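Local coordinates for phosphotriesterase family protein (Listeria monocytogenes serotype 4b str. H7858, PDB 3PNZ) that probably hydrolyses phosphorylated sugar lactones, using a pair of zinc ions held in the barrel of an amidohydrolase fold, at residues Phe95-Leu100 / His187-Thr192; Thr118-Ile123 / Thr163-Lys168; Thr192-Gln197 / Leu211-Met216. All coordinates share one frame; numbering follows the deposited sequence.

Interaction 1: Phe95-Leu100 / His187-Thr192; sequences FNKSFL and HTEAGT. With PO4 (phosphate ion), chain K.
His187, a zinc ligand through ND1, presents one face of its imidazole to Lys97, whose CD lies 4.0 Å from the centroid of the His187 ring, a CH-pi contact displaced toward the rim. Its CB also meets the backbone of the other loop, at 3.3 Å from Asn96 O. Beside the imidazole, at the metal centre, a phosphate ion, probably from the crystallisation liquor, receives Lys97 NZ on O2 and O4 (2.7 Å each) and Asn96 ND2 on O2 (3.0 Å). Zinc at ND1 and Glu189 at NE2 together fix the ring's rotation: His187 NE2 donates to Glu189 OE1 over 2.8 Å, with the acceptor close to the ring plane. A bend at chi2 (60°) turns the Glu189 carboxylate back to His187. The same OE1 accepts from a water that in turn takes a hydrogen bond from Lys97 NZ (2.8 Å to the water oxygen), so the water links the lysine amine to the carboxylate. Farther on, Thr192 N and OG1 both donate to Glu189 O, closing the turn. The contact thus joins the loops that follow barrel strands 88-92 and 184-186, the second leading into helix 194-203.

Interaction 2: Thr118-Ile123 / Thr163-Lys168; sequences TYYEWI and TPLEEK
In this TIM-barrel-type amidohydrolase fold, the short helix 119-124, in the long excursion after strand 88-92, meets the start of helix 164-180, which follows strand 150-152. The segments 119-123 and 164-168 cross at 66° with their axes 11.5 Å apart, a separation bridged by side chains. Leu165 fills the middle, and its two methyl groups divide the work. CD1 comes to the edge of the Tyr120 ring, near the ring plane, at 4.0 Å from Tyr120 CD2, while CD2 rests against Ile123 CG2, also at 4.0 Å. Ile123 meets it with the methyl branch that stands anti to the backbone N, leaving CG1 to lie over a face of the Trp122 indole. Leu131 of helix 128-140 packs on Ile123 as well, continuing the apolar surface.

Both helices begin with a threonine cap. Thr118 OG1 accepts from Glu121 N, whereas Thr163 and Glu166 form a capping box: Thr163 OG1 accepts from Glu166 N, and Glu166 OE1 answers by accepting from Thr163 N at 2.9 Å. The second carboxylate oxygen, Glu166 OE2, bonds to Ser98 OG, so the capping residue also ties this helix to the loop beside the zinc site.

The polar tie across the contact is made by Lys168. Its chain is extended throughout, beginning with CG anti to the backbone N (chi1 -177°), and so spans the gap to the neighbouring helix. There its ammonium group serves two backbone carbonyls: Thr126 O, just beyond helix 119-124, and Ile123 O, which Lys168 NZ meets nearly head-on at 2.9 Å, with a C=O...NZ angle of 161°.

Interaction 3: Thr192-Gln197 / Leu211-Met216; sequences TMALEQ and LSIGHM
Ala194 CB faces the strand and touches two side chains across the contact. The segment reaches that point through Thr192 and Met193, the latter at the N-cap position of helix 194-203; Met193 O then accepts from Gln197 N in the first helical turn. With Ala194 the helix puts its smallest side chain against the barrel. The methyl lies 4.2 Å from CD1 at the end of Ile213, and 4.1 Å from the terminal methyl CE of Met216. Ile213 offers CD1 because its CG1 branch is anti to the carbonyl carbon (chi1 -57°), with the outer methyl stretched on from it. Met216 reaches the same methyl by another route: its chain is bent at both chi2 and chi3, which brings CE back toward the helix.

One turn later Gln197 points its amide into the contact, and its OE1 passes 4.4 Å from Ile213 CG2, the other branch of the isoleucine. This is packing only, since the buried amide finds its hydrogen bonds elsewhere: NE2 donates to Thr157 OG1 and to His187 O, and OE1 pairs with Ser186 OG. Gln197 therefore ties the helix to the backbone of a zinc ligand and to the end of strand 184-186. On the far segment, the zinc ligand His215 follows Ile213 closely in sequence, with its ND1 bonded to Asp238.

The contact packs helix 194-203 on strand 211-213 within the beta-alpha-beta unit that begins with strand 184-186. Val228 of the next helix, 222-229, touches both Ala194 and Ile213, and strand 211-213 itself runs between parallel strands 184-186 and 234-237.

Interactions 1 and 3 adjoin around the metal centre: they share Thr192, and His187 of one and His215 of the other bind the same zinc, while Thr188 OG1 bonds to Gly214 O. Their chemistry diverges with position. Interaction 1, at the ends of barrel strands, is polar and partly buried, made by an imidazole, a lysine and a carboxylate with a linking water; interaction 3, fully buried between helix and strand, is chiefly methyl packing. Interaction 2 lies farthest from the centre of the chain, partly buried between two helices outside the strands, and mixes apolar contact with a lysine-carbonyl bond. It touches interaction 1, where Phe95 packs on Trp122 and Ile123, but does not reach interaction 3.

Interaction 1: Phe95-Leu100 / His187-Thr192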
loop_
_atom_site.group_PDB
_atom_site.type_symbol
_atom_site.label_atom_id
_atom_site.label_comp_id
_atom_site.label_asym_id
_atom_site.label_seq_id
_atom_site.Cartn_x
_atom_site.Cartn_y
_atom_site.Cartn_z
ATOM N N PHE A 95 10.146 2.404 -1.975
ATOM C CA PHE A 95 10.767 1.402 -1.106
ATOM C C PHE A 95 9.774 0.860 -0.071
ATOM O O PHE A 95 8.864 1.572 0.341
ATOM C CB PHE A 95 11.969 2.037 -0.391
ATOM C CG PHE A 95 12.838 2.875 -1.290
ATOM C CD1 PHE A 95 13.927 2.317 -1.946
ATOM C CD2 PHE A 95 12.561 4.218 -1.489
ATOM C CE1 PHE A 95 14.724 3.079 -2.778
ATOM C CE2 PHE A 95 13.354 4.993 -2.323
ATOM C CZ PHE A 95 14.440 4.421 -2.972
ATOM N N ASN A 96 9.957 -0.394 0.359
ATOM C CA ASN A 96 9.026 -1.035 1.305
ATOM C C ASN A 96 9.508 -1.036 2.759
ATOM O O ASN A 96 8.774 -0.598 3.646
ATOM C CB ASN A 96 8.675 -2.457 0.838
ATOM C CG ASN A 96 7.643 -3.160 1.739
ATOM O OD1 ASN A 96 7.163 -4.244 1.401
ATOM N ND2 ASN A 96 7.305 -2.555 2.872
ATOM N N LYS A 97 10.726 -1.524 3.007
ATOM C CA LYS A 97 11.272 -1.634 4.369
ATOM C C LYS A 97 12.725 -2.140 4.350
ATOM O O LYS A 97 13.058 -3.023 3.563
ATOM C CB LYS A 97 10.398 -2.550 5.242
ATOM C CG LYS A 97 10.089 -3.915 4.630
ATOM C CD LYS A 97 8.921 -4.564 5.352
ATOM C CE LYS A 97 8.506 -5.870 4.709
ATOM N NZ LYS A 97 7.208 -6.364 5.279
ATOM N N SER A 98 13.570 -1.600 5.225
ATOM C CA SER A 98 15.020 -1.774 5.102
ATOM C C SER A 98 15.560 -3.188 5.304
ATOM O O SER A 98 16.629 -3.506 4.786
ATOM C CB SER A 98 15.783 -0.807 6.010
ATOM O OG SER A 98 15.623 -1.155 7.376
ATOM N N PHE A 99 14.852 -4.041 6.040
ATOM C CA PHE A 99 15.356 -5.402 6.220
ATOM C C PHE A 99 15.391 -6.169 4.896
ATOM O O PHE A 99 16.221 -7.057 4.707
ATOM C CB PHE A 99 14.635 -6.170 7.355
ATOM C CG PHE A 99 13.314 -6.803 6.963
ATOM C CD1 PHE A 99 13.269 -7.928 6.149
ATOM C CD2 PHE A 99 12.119 -6.307 7.469
ATOM C CE1 PHE A 99 12.055 -8.523 5.812
ATOM C CE2 PHE A 99 10.899 -6.899 7.135
ATOM C CZ PHE A 99 10.870 -8.006 6.307
ATOM N N LEU A 100 14.521 -5.790 3.964
ATOM C CA LEU A 100 14.505 -6.397 2.633
ATOM C C LEU A 100 15.752 -6.067 1.822
ATOM O O LEU A 100 16.039 -6.726 0.822
ATOM C CB LEU A 100 13.292 -5.907 1.840
ATOM C CG LEU A 100 11.917 -6.279 2.375
ATOM C CD1 LEU A 100 10.857 -5.503 1.600
ATOM C CD2 LEU A 100 11.716 -7.785 2.261
ATOM N N HIS A 187 5.054 2.460 4.947
ATOM C CA HIS A 187 4.991 1.243 5.737
ATOM C C HIS A 187 5.418 1.599 7.154
ATOM O O HIS A 187 6.450 2.224 7.338
ATOM C CB HIS A 187 5.959 0.207 5.171
ATOM C CG HIS A 187 6.235 -0.927 6.104
ATOM N ND1 HIS A 187 5.558 -2.123 6.039
ATOM C CD2 HIS A 187 7.118 -1.047 7.125
ATOM C CE1 HIS A 187 6.011 -2.938 6.981
ATOM N NE2 HIS A 187 6.959 -2.308 7.653
ATOM N N THR A 188 4.607 1.236 8.143
ATOM C CA THR A 188 5.064 1.271 9.523
ATOM C C THR A 188 5.213 -0.175 9.975
ATOM O O THR A 188 4.375 -1.029 9.665
ATOM C CB THR A 188 4.113 2.023 10.480
ATOM O OG1 THR A 188 2.837 1.374 10.528
ATOM C CG2 THR A 188 3.948 3.488 10.064
ATOM N N GLU A 189 6.295 -0.453 10.684
ATOM C CA GLU A 189 6.525 -1.803 11.179
ATOM C C GLU A 189 5.754 -1.970 12.486
ATOM O O GLU A 189 6.012 -1.262 13.463
ATOM C CB GLU A 189 8.016 -2.031 11.401
ATOM C CG GLU A 189 8.359 -3.472 11.727
ATOM C CD GLU A 189 7.950 -4.440 10.631
ATOM O OE1 GLU A 189 8.159 -4.122 9.436
ATOM O OE2 GLU A 189 7.427 -5.527 10.964
ATOM N N ALA A 190 4.789 -2.884 12.491
ATOM C CA ALA A 190 3.921 -3.074 13.656
ATOM C C ALA A 190 3.239 -1.771 14.054
ATOM O O ALA A 190 2.943 -1.543 15.223
ATOM C CB ALA A 190 4.715 -3.661 14.842
ATOM N N GLY A 191 2.995 -0.901 13.081
ATOM C CA GLY A 191 2.276 0.327 13.376
ATOM C C GLY A 191 3.046 1.351 14.190
ATOM O O GLY A 191 2.449 2.259 14.778
ATOM N N THR A 192 4.371 1.221 14.228
ATOM C CA THR A 192 5.200 2.167 14.969
ATOM C C THR A 192 5.798 3.281 14.099
ATOM O O THR A 192 5.913 3.153 12.879
ATOM C CB THR A 192 6.359 1.448 15.691
ATOM O OG1 THR A 192 7.274 0.924 14.718
ATOM C CG2 THR A 192 5.827 0.305 16.556
HETATM P P PO4 K . 4.623 -5.672 3.585
HETATM O O1 PO4 K . 5.046 -6.018 2.175
HETATM O O2 PO4 K . 5.517 -4.573 4.096
HETATM O O3 PO4 K . 3.204 -5.183 3.629
HETATM O O4 PO4 K . 4.692 -6.899 4.460
HETATM O O HOH W 1 7.395 -6.606 8.021
#

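Interaction 2: Thr118-Ile123 / Thr163-Lys168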
loop_
_atom_site.group_PDB
_atom_site.type_symbol
_atom_site.label_atom_id
_atom_site.label_comp_id
_atom_site.label_asym_id
_atom_site.label_seq_id
_atom_site.Cartn_x
_atom_site.Cartn_y
_atom_site.Cartn_z
ATOM N N THR A 118 23.345 -5.500 -3.891
ATOM C CA THR A 118 22.151 -5.524 -3.047
ATOM C C THR A 118 21.496 -4.144 -2.998
ATOM O O THR A 118 22.102 -3.147 -3.382
ATOM C CB THR A 118 22.513 -5.900 -1.605
ATOM O OG1 THR A 118 23.366 -4.890 -1.058
ATOM C CG2 THR A 118 23.233 -7.249 -1.562
ATOM N N TYR A 119 20.261 -4.085 -2.512
ATOM C CA TYR A 119 19.598 -2.799 -2.347
ATOM C C TYR A 119 20.329 -1.938 -1.333
ATOM O O TYR A 119 20.385 -0.716 -1.473
ATOM C CB TYR A 119 18.162 -2.986 -1.875
ATOM C CG TYR A 119 17.279 -3.726 -2.837
ATOM C CD1 TYR A 119 16.634 -3.059 -3.872
ATOM C CD2 TYR A 119 17.056 -5.088 -2.689
ATOM C CE1 TYR A 119 15.812 -3.736 -4.749
ATOM C CE2 TYR A 119 16.235 -5.772 -3.556
ATOM C CZ TYR A 119 15.611 -5.091 -4.581
ATOM O OH TYR A 119 14.787 -5.774 -5.438
ATOM N N TYR A 120 20.871 -2.566 -0.291
ATOM C CA TYR A 120 21.632 -1.822 0.699
ATOM C C TYR A 120 22.790 -1.100 0.020
ATOM O O TYR A 120 23.034 0.075 0.282
ATOM C CB TYR A 120 22.194 -2.740 1.790
ATOM C CG TYR A 120 21.345 -2.884 3.039
ATOM C CD1 TYR A 120 20.931 -4.141 3.476
ATOM C CD2 TYR A 120 20.978 -1.773 3.792
ATOM C CE1 TYR A 120 20.164 -4.285 4.627
ATOM C CE2 TYR A 120 20.203 -1.906 4.943
ATOM C CZ TYR A 120 19.803 -3.166 5.354
ATOM O OH TYR A 120 19.045 -3.314 6.496
ATOM N N GLU A 121 23.514 -1.810 -0.841
ATOM C CA GLU A 121 24.671 -1.208 -1.491
ATOM C C GLU A 121 24.226 -0.029 -2.353
ATOM O O GLU A 121 24.827 1.043 -2.317
ATOM C CB GLU A 121 25.439 -2.228 -2.328
ATOM C CG GLU A 121 26.747 -1.662 -2.886
ATOM C CD GLU A 121 27.497 -2.633 -3.785
ATOM O OE1 GLU A 121 28.747 -2.605 -3.766
ATOM O OE2 GLU A 121 26.846 -3.419 -4.508
ATOM N N TRP A 122 23.161 -0.243 -3.119
ATOM C CA TRP A 122 22.588 0.795 -3.966
ATOM C C TRP A 122 22.218 2.032 -3.161
ATOM O O TRP A 122 22.664 3.139 -3.457
ATOM C CB TRP A 122 21.363 0.247 -4.699
ATOM C CG TRP A 122 20.480 1.282 -5.347
ATOM C CD1 TRP A 122 20.877 2.371 -6.076
ATOM C CD2 TRP A 122 19.047 1.300 -5.345
ATOM N NE1 TRP A 122 19.775 3.070 -6.517
ATOM C CE2 TRP A 122 18.641 2.434 -6.080
ATOM C CE3 TRP A 122 18.069 0.477 -4.778
ATOM C CZ2 TRP A 122 17.298 2.758 -6.271
ATOM C CZ3 TRP A 122 16.735 0.800 -4.966
ATOM C CH2 TRP A 122 16.362 1.932 -5.709
ATOM N N ILE A 123 21.411 1.833 -2.125
ATOM C CA ILE A 123 20.869 2.945 -1.360
ATOM C C ILE A 123 21.951 3.679 -0.575
ATOM O O ILE A 123 21.931 4.905 -0.476
ATOM C CB ILE A 123 19.716 2.472 -0.452
ATOM C CG1 ILE A 123 18.553 1.991 -1.327
ATOM C CG2 ILE A 123 19.287 3.591 0.489
ATOM C CD1 ILE A 123 17.481 1.193 -0.600
ATOM N N THR A 163 16.064 4.409 10.838
ATOM C CA THR A 163 17.512 4.412 10.665
ATOM C C THR A 163 17.926 5.555 9.742
ATOM O O THR A 163 17.088 6.119 9.032
ATOM C CB THR A 163 18.003 3.096 10.063
ATOM O OG1 THR A 163 17.519 2.974 8.716
ATOM C CG2 THR A 163 17.511 1.907 10.890
ATOM N N PRO A 164 19.218 5.916 9.765
ATOM C CA PRO A 164 19.713 6.923 8.823
ATOM C C PRO A 164 19.371 6.612 7.367
ATOM O O PRO A 164 18.947 7.520 6.655
ATOM C CB PRO A 164 21.227 6.903 9.059
ATOM C CG PRO A 164 21.350 6.563 10.522
ATOM C CD PRO A 164 20.235 5.557 10.773
ATOM N N LEU A 165 19.527 5.368 6.926
ATOM C CA LEU A 165 19.242 5.044 5.528
ATOM C C LEU A 165 17.747 5.120 5.252
ATOM O O LEU A 165 17.326 5.551 4.180
ATOM C CB LEU A 165 19.773 3.665 5.141
ATOM C CG LEU A 165 21.259 3.576 4.785
ATOM C CD1 LEU A 165 21.620 2.150 4.391
ATOM C CD2 LEU A 165 21.599 4.541 3.658
ATOM N N GLU A 166 16.941 4.696 6.223
ATOM C CA GLU A 166 15.495 4.790 6.053
ATOM C C GLU A 166 15.101 6.249 5.904
ATOM O O GLU A 166 14.301 6.598 5.037
ATOM C CB GLU A 166 14.749 4.149 7.227
ATOM C CG GLU A 166 14.703 2.623 7.154
ATOM C CD GLU A 166 14.348 1.960 8.483
ATOM O OE1 GLU A 166 14.165 2.665 9.494
ATOM O OE2 GLU A 166 14.252 0.719 8.509
ATOM N N GLU A 167 15.664 7.098 6.753
ATOM C CA GLU A 167 15.392 8.527 6.705
ATOM C C GLU A 167 15.756 9.124 5.348
ATOM O O GLU A 167 15.028 9.963 4.807
ATOM C CB GLU A 167 16.169 9.251 7.806
ATOM C CG GLU A 167 16.010 10.754 7.770
ATOM C CD GLU A 167 16.801 11.446 8.857
ATOM O OE1 GLU A 167 17.081 10.798 9.889
ATOM O OE2 GLU A 167 17.146 12.629 8.682
ATOM N N LYS A 168 16.903 8.705 4.828
ATOM C CA LYS A 168 17.333 9.094 3.487
ATOM C C LYS A 168 16.252 8.774 2.451
ATOM O O LYS A 168 15.929 9.621 1.603
ATOM C CB LYS A 168 18.639 8.380 3.132
ATOM C CG LYS A 168 19.240 8.749 1.774
ATOM C CD LYS A 168 20.447 7.838 1.487
ATOM C CE LYS A 168 21.432 8.466 0.511
ATOM N NZ LYS A 168 22.643 7.610 0.358
#

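Interaction 3: Thr192-Gln197 / Leu211-Met216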
loop_
_atom_site.group_PDB
_atom_site.type_symbol
_atom_site.label_atom_id
_atom_site.label_comp_id
_atom_site.label_asym_id
_atom_site.label_seq_id
_atom_site.Cartn_x
_atom_site.Cartn_y
_atom_site.Cartn_z
ATOM N N THR A 192 4.371 1.221 14.228
ATOM C CA THR A 192 5.200 2.167 14.969
ATOM C C THR A 192 5.798 3.281 14.099
ATOM O O THR A 192 5.913 3.153 12.879
ATOM C CB THR A 192 6.359 1.448 15.691
ATOM O OG1 THR A 192 7.274 0.924 14.718
ATOM C CG2 THR A 192 5.827 0.305 16.556
ATOM N N MET A 193 6.158 4.376 14.763
ATOM C CA MET A 193 6.959 5.462 14.198
ATOM C C MET A 193 6.179 6.432 13.310
ATOM O O MET A 193 6.780 7.265 12.636
ATOM C CB MET A 193 8.186 4.929 13.454
ATOM C CG MET A 193 9.083 4.025 14.315
ATOM S SD MET A 193 9.543 4.762 15.921
ATOM C CE MET A 193 10.741 5.976 15.402
ATOM N N ALA A 194 4.851 6.357 13.330
ATOM C CA ALA A 194 4.077 7.277 12.487
ATOM C C ALA A 194 4.381 8.743 12.790
ATOM O O ALA A 194 4.538 9.551 11.874
ATOM C CB ALA A 194 2.584 7.005 12.601
ATOM N N LEU A 195 4.462 9.099 14.069
ATOM C CA LEU A 195 4.684 10.496 14.419
ATOM C C LEU A 195 6.071 10.975 14.004
ATOM O O LEU A 195 6.246 12.142 13.638
ATOM C CB LEU A 195 4.450 10.727 15.909
ATOM C CG LEU A 195 3.027 10.411 16.377
ATOM C CD1 LEU A 195 2.952 10.539 17.900
ATOM C CD2 LEU A 195 2.009 11.317 15.690
ATOM N N GLU A 196 7.052 10.077 14.065
ATOM C CA GLU A 196 8.398 10.418 13.626
ATOM C C GLU A 196 8.496 10.523 12.098
ATOM O O GLU A 196 9.216 11.383 11.581
ATOM C CB GLU A 196 9.427 9.432 14.177
ATOM C CG GLU A 196 9.599 9.540 15.700
ATOM C CD GLU A 196 8.482 8.869 16.483
ATOM O OE1 GLU A 196 7.651 8.156 15.884
ATOM O OE2 GLU A 196 8.439 9.043 17.720
ATOM N N GLN A 197 7.784 9.652 11.383
ATOM C CA GLN A 197 7.684 9.781 9.933
ATOM C C GLN A 197 7.123 11.157 9.604
ATOM O O GLN A 197 7.635 11.862 8.737
ATOM C CB GLN A 197 6.748 8.731 9.347
ATOM C CG GLN A 197 7.284 7.306 9.385
ATOM C CD GLN A 197 6.347 6.340 8.691
ATOM O OE1 GLN A 197 5.231 6.701 8.311
ATOM N NE2 GLN A 197 6.797 5.105 8.518
ATOM N N LEU A 211 -0.512 11.935 2.628
ATOM C CA LEU A 211 0.090 10.683 3.082
ATOM C C LEU A 211 -0.979 9.694 3.542
ATOM O O LEU A 211 -1.922 10.083 4.226
ATOM C CB LEU A 211 1.021 10.979 4.263
ATOM C CG LEU A 211 1.594 9.773 5.027
ATOM C CD1 LEU A 211 2.622 9.029 4.180
ATOM C CD2 LEU A 211 2.226 10.254 6.334
ATOM N N SER A 212 -0.847 8.422 3.162
ATOM C CA SER A 212 -1.589 7.360 3.847
ATOM C C SER A 212 -0.579 6.501 4.591
ATOM O O SER A 212 0.467 6.140 4.046
ATOM C CB SER A 212 -2.413 6.497 2.887
ATOM O OG SER A 212 -1.605 5.961 1.865
ATOM N N ILE A 213 -0.895 6.195 5.840
ATOM C CA ILE A 213 0.032 5.458 6.688
ATOM C C ILE A 213 -0.437 4.013 6.812
ATOM O O ILE A 213 -1.528 3.735 7.318
ATOM C CB ILE A 213 0.148 6.126 8.058
ATOM C CG1 ILE A 213 0.600 7.579 7.893
ATOM C CG2 ILE A 213 1.100 5.324 8.985
ATOM C CD1 ILE A 213 0.620 8.349 9.179
ATOM N N GLY A 214 0.392 3.098 6.326
ATOM C CA GLY A 214 0.056 1.684 6.332
ATOM C C GLY A 214 0.182 1.043 7.708
ATOM O O GLY A 214 0.937 1.519 8.563
ATOM N N HIS A 215 -0.596 -0.023 7.910
ATOM C CA HIS A 215 -0.499 -0.902 9.080
ATOM C C HIS A 215 -0.877 -0.252 10.416
ATOM O O HIS A 215 -0.389 -0.650 11.465
ATOM C CB HIS A 215 0.889 -1.569 9.141
ATOM C CG HIS A 215 1.356 -2.066 7.811
ATOM N ND1 HIS A 215 0.529 -2.751 6.946
ATOM C CD2 HIS A 215 2.542 -1.934 7.172
ATOM C CE1 HIS A 215 1.191 -3.036 5.838
ATOM N NE2 HIS A 215 2.416 -2.556 5.952
ATOM N N MET A 216 -1.774 0.733 10.384
ATOM C CA MET A 216 -2.229 1.344 11.629
ATOM C C MET A 216 -2.990 0.357 12.527
ATOM O O MET A 216 -3.063 0.534 13.746
ATOM C CB MET A 216 -3.071 2.594 11.332
ATOM C CG MET A 216 -2.248 3.776 10.841
ATOM S SD MET A 216 -1.262 4.560 12.134
ATOM C CE MET A 216 0.264 3.616 12.042
#